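Local coordinates for CEL44C (Paenibacillus polymyxa, PDB 2YIH), which hydrolyses the beta-1,4-glucan backbone of xyloglucan and probably of cellulose, as the glycoside hydrolase family 44 catalytic module of a much longer protein, at residues Y26-N31 / K406-Y411. The protein carries 8 engineered substitutions. Sequence-based numbering, arbitrary orientation.
Sequences YIYGTN and KLYRNY. With SO4 (sulfate ion), chain E.
Tyr28, beside barrel strand 29-30, faces Tyr408 and Arg409 in the last turn of helix 399-409, where the nearest CA atoms, those of Tyr28 and Arg409, are 8.0 Å apart. Side chains alone bridge that gap. The Tyr28 ring is clasped on opposite faces: Ile27 CD1 of its own segment lies over one, while Arg409 CD sits over the other in a CH-pi contact, 3.6 Å from the ring centroid and 17° off the normal. Arg409 CG extends this contact, 3.6 Å from Tyr28 CD1. Two successive bends, at chi2 and chi3, fold the arginine chain across the ring, and the guanidinium plane ends only 11° from the ring plane, beyond the CD2 side. Tyr28 points its hydroxyl end at the helix, with OH 3.7 Å from Tyr408 CD2 and CE1 3.8 Å from Tyr408 CB; the two tyrosine side chains cross at about a right angle. Tyr408 OH turns elsewhere, to the carbonyl of Thr374. The guanidinium grips a sulfate, probably from the crystallisation liquor, through two nearly straight hydrogen bonds, Arg409 NH1 to O2 of the sulfate at 2.7 Å and NH2 to O3, with the sulfur in the guanidinium plane, while NE bonds to Asn39 O. Replacing Arg409 by an alanine would probably leave one face of the Tyr28 ring without its aliphatic cover and Asn39 O without this donor. Away from the glycan pocket, the contact joins the first strand of the TIM barrel to the helix that packs through Leu407 and Tyr408 against the beta domain; the arginine divides its roles along its length, its aliphatic part covering the ring while its charged end turns to polar partners.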
ATOM      1  N   TYR A  26       5.065   6.448  -5.784  1.00  8.53           N
ATOM      2  CA  TYR A  26       4.798   5.818  -4.464  1.00  8.44           C
ATOM      3  C   TYR A  26       3.962   4.544  -4.534  1.00  8.70           C
ATOM      4  O   TYR A  26       3.712   3.909  -3.485  1.00  7.81           O
ATOM      5  CB  TYR A  26       4.140   6.787  -3.486  1.00  8.90           C
ATOM      6  CG  TYR A  26       4.841   8.114  -3.410  1.00  9.55           C
ATOM      7  CD1 TYR A  26       6.240   8.186  -3.267  1.00 10.00           C
ATOM      8  CD2 TYR A  26       4.118   9.298  -3.514  1.00 10.22           C
ATOM      9  CE1 TYR A  26       6.882   9.436  -3.250  1.00 10.95           C
ATOM     10  CE2 TYR A  26       4.748  10.534  -3.436  1.00 11.38           C
ATOM     11  CZ  TYR A  26       6.123  10.578  -3.300  1.00 11.82           C
ATOM     12  OH  TYR A  26       6.749  11.808  -3.266  1.00 13.02           O
ATOM     13  N   ILE A  27       3.572   4.134  -5.748  1.00  8.44           N
ATOM     14  CA  ILE A  27       3.008   2.791  -5.917  1.00  9.31           C
ATOM     15  C   ILE A  27       4.072   1.693  -5.758  1.00  9.45           C
ATOM     16  O   ILE A  27       3.745   0.506  -5.599  1.00  9.42           O
ATOM     17  CB  ILE A  27       2.206   2.625  -7.205  1.00  9.69           C
ATOM     18  CG1 ILE A  27       3.102   2.785  -8.444  1.00 10.62           C
ATOM     19  CG2 ILE A  27       1.031   3.606  -7.212  1.00 10.40           C
ATOM     20  CD1 ILE A  27       3.222   1.562  -9.249  1.00 11.64           C
ATOM     21  N   TYR A  28       5.345   2.078  -5.856  1.00  8.56           N
ATOM     22  CA  TYR A  28       6.439   1.166  -5.505  1.00  8.78           C
ATOM     23  C   TYR A  28       6.792   1.311  -4.030  1.00  8.83           C
ATOM     24  O   TYR A  28       7.777   1.989  -3.652  1.00  9.39           O
ATOM     25  CB  TYR A  28       7.658   1.443  -6.410  1.00  8.36           C
ATOM     26  CG  TYR A  28       7.263   1.508  -7.896  1.00  8.20           C
ATOM     27  CD1 TYR A  28       6.940   0.348  -8.600  1.00  8.18           C
ATOM     28  CD2 TYR A  28       7.206   2.727  -8.571  1.00  8.09           C
ATOM     29  CE1 TYR A  28       6.491   0.397  -9.939  1.00  8.28           C
ATOM     30  CE2 TYR A  28       6.818   2.787  -9.946  1.00  8.18           C
ATOM     31  CZ  TYR A  28       6.473   1.617 -10.612  1.00  8.38           C
ATOM     32  OH  TYR A  28       6.084   1.661 -11.951  1.00  8.22           O
ATOM     33  N   GLY A  29       5.988   0.683  -3.191  1.00  8.85           N
ATOM     34  CA  GLY A  29       6.078   0.977  -1.783  1.00  8.62           C
ATOM     35  C   GLY A  29       5.915  -0.272  -0.974  1.00  8.29           C
ATOM     36  O   GLY A  29       5.347  -1.262  -1.440  1.00  8.87           O
ATOM     37  N   THR A  30       6.348  -0.207   0.276  1.00  8.37           N
ATOM     38  CA  THR A  30       6.229  -1.392   1.108  1.00  9.06           C
ATOM     39  C   THR A  30       5.985  -1.018   2.561  1.00  8.42           C
ATOM     40  O   THR A  30       6.097   0.157   2.943  1.00  8.23           O
ATOM     41  CB  THR A  30       7.476  -2.311   0.958  1.00  9.62           C
ATOM     42  OG1 THR A  30       7.185  -3.606   1.544  1.00 11.05           O
ATOM     43  CG2 THR A  30       8.705  -1.648   1.636  1.00  9.73           C
ATOM     44  N   ASN A  31       5.591  -2.032   3.333  1.00  8.06           N
ATOM     45  CA  ASN A  31       5.545  -1.951   4.785  1.00  8.27           C
ATOM     46  C   ASN A  31       6.863  -2.474   5.323  1.00  8.26           C
ATOM     47  O   ASN A  31       7.799  -1.699   5.505  1.00  8.90           O
ATOM     48  CB  ASN A  31       4.343  -2.760   5.305  1.00  7.73           C
ATOM     49  CG  ASN A  31       3.060  -1.983   5.163  1.00  8.21           C
ATOM     50  OD1 ASN A  31       2.780  -1.108   5.989  1.00  8.33           O
ATOM     51  ND2 ASN A  31       2.302  -2.242   4.095  1.00  7.81           N
ATOM     52  N   LYS A 406      11.693  -5.618  -8.388  1.00  8.19           N
ATOM     53  CA  LYS A 406      12.968  -5.407  -9.082  1.00  8.59           C
ATOM     54  C   LYS A 406      12.729  -5.346 -10.588  1.00  8.58           C
ATOM     55  O   LYS A 406      13.403  -4.594 -11.268  1.00  8.27           O
ATOM     56  CB  LYS A 406      13.977  -6.513  -8.732  1.00  9.30           C
ATOM     57  CG  LYS A 406      14.445  -6.350  -7.295  1.00  9.56           C
ATOM     58  CD  LYS A 406      15.130  -7.605  -6.713  1.00 10.73           C
ATOM     59  CE  LYS A 406      16.437  -7.883  -7.414  1.00 11.34           C
ATOM     60  NZ  LYS A 406      16.931  -9.268  -7.085  1.00 11.99           N
ATOM     61  N   LEU A 407      11.776  -6.120 -11.108  1.00  8.43           N
ATOM     62  CA  LEU A 407      11.518  -6.053 -12.551  1.00  8.71           C
ATOM     63  C   LEU A 407      11.096  -4.637 -12.990  1.00  8.92           C
ATOM     64  O   LEU A 407      11.478  -4.171 -14.102  1.00  8.84           O
ATOM     65  CB  LEU A 407      10.513  -7.125 -13.008  1.00  8.66           C
ATOM     66  CG  LEU A 407      10.434  -7.306 -14.532  1.00  8.76           C
ATOM     67  CD1 LEU A 407      11.670  -8.014 -15.039  1.00  8.69           C
ATOM     68  CD2 LEU A 407       9.183  -8.134 -14.878  1.00  8.75           C
ATOM     69  N   TYR A 408      10.349  -3.946 -12.119  1.00  8.64           N
ATOM     70  CA  TYR A 408       9.958  -2.548 -12.375  1.00  8.70           C
ATOM     71  C   TYR A 408      11.021  -1.513 -11.996  1.00  8.72           C
ATOM     72  O   TYR A 408      11.063  -0.429 -12.605  1.00  9.60           O
ATOM     73  CB  TYR A 408       8.654  -2.206 -11.609  1.00  8.55           C
ATOM     74  CG  TYR A 408       7.407  -2.648 -12.347  1.00  8.74           C
ATOM     75  CD1 TYR A 408       7.000  -3.977 -12.333  1.00  8.64           C
ATOM     76  CD2 TYR A 408       6.708  -1.758 -13.158  1.00  9.18           C
ATOM     77  CE1 TYR A 408       5.902  -4.397 -13.032  1.00  8.68           C
ATOM     78  CE2 TYR A 408       5.555  -2.171 -13.856  1.00  8.95           C
ATOM     79  CZ  TYR A 408       5.187  -3.487 -13.820  1.00  8.96           C
ATOM     80  OH  TYR A 408       4.059  -3.939 -14.493  1.00  8.85           O
ATOM     81  N   ARG A 409      11.828  -1.798 -10.953  1.00  8.48           N
ATOM     82  CA  ARG A 409      12.568  -0.727 -10.295  1.00  8.46           C
ATOM     83  C   ARG A 409      14.070  -0.964 -10.181  1.00  8.44           C
ATOM     84  O   ARG A 409      14.808  -0.061  -9.824  1.00  8.26           O
ATOM     85  CB  ARG A 409      11.968  -0.416  -8.916  1.00  9.18           C
ATOM     86  CG  ARG A 409      10.529   0.070  -8.984  1.00  9.35           C
ATOM     87  CD  ARG A 409      10.454   1.563  -9.348  1.00  9.19           C
ATOM     88  NE  ARG A 409      11.083   2.362  -8.294  1.00 10.05           N
ATOM     89  CZ  ARG A 409      11.245   3.679  -8.340  1.00 10.49           C
ATOM     90  NH1 ARG A 409      10.771   4.370  -9.392  1.00 11.01           N
ATOM     91  NH2 ARG A 409      11.859   4.306  -7.324  1.00 10.83           N
ATOM     92  N   ASN A 410      14.537  -2.169 -10.535  1.00  8.30           N
ATOM     93  CA  ASN A 410      15.973  -2.424 -10.512  1.00  9.17           C
ATOM     94  C   ASN A 410      16.251  -3.636 -11.378  1.00  9.35           C
ATOM     95  O   ASN A 410      16.676  -4.687 -10.879  1.00 10.09           O
ATOM     96  CB  ASN A 410      16.479  -2.676  -9.074  1.00  9.37           C
ATOM     97  CG  ASN A 410      17.959  -2.973  -9.027  1.00 10.32           C
ATOM     98  OD1 ASN A 410      18.704  -2.692  -9.981  1.00 10.97           O
ATOM     99  ND2 ASN A 410      18.398  -3.596  -7.921  1.00 11.23           N
ATOM    100  N   TYR A 411      15.927  -3.507 -12.660  1.00 10.24           N
ATOM    101  CA  TYR A 411      15.894  -4.687 -13.518  1.00 10.95           C
ATOM    102  C   TYR A 411      17.294  -5.105 -13.955  1.00 12.05           C
ATOM    103  O   TYR A 411      17.528  -6.264 -14.339  1.00 12.87           O
ATOM    104  CB  TYR A 411      14.952  -4.475 -14.725  1.00 11.43           C
ATOM    105  CG  TYR A 411      15.268  -3.283 -15.602  1.00 11.32           C
ATOM    106  CD1 TYR A 411      16.289  -3.334 -16.551  1.00 11.32           C
ATOM    107  CD2 TYR A 411      14.519  -2.111 -15.512  1.00 11.68           C
ATOM    108  CE1 TYR A 411      16.544  -2.234 -17.376  1.00 12.23           C
ATOM    109  CE2 TYR A 411      14.767  -1.025 -16.326  1.00 11.95           C
ATOM    110  CZ  TYR A 411      15.782  -1.082 -17.243  1.00 12.24           C
ATOM    111  OH  TYR A 411      16.013   0.008 -18.056  1.00 13.26           O
TER
HETATM  112  S   SO4 E1522      11.641   7.851  -8.578  0.80 32.66           S
HETATM  113  O1  SO4 E1522      12.873   8.383  -9.161  0.80 34.61           O
HETATM  114  O2  SO4 E1522      10.958   7.075  -9.606  0.80 28.52           O
HETATM  115  O3  SO4 E1522      11.983   7.044  -7.399  0.80 31.92           O
HETATM  116  O4  SO4 E1522      10.837   8.991  -8.136  0.80 32.07           O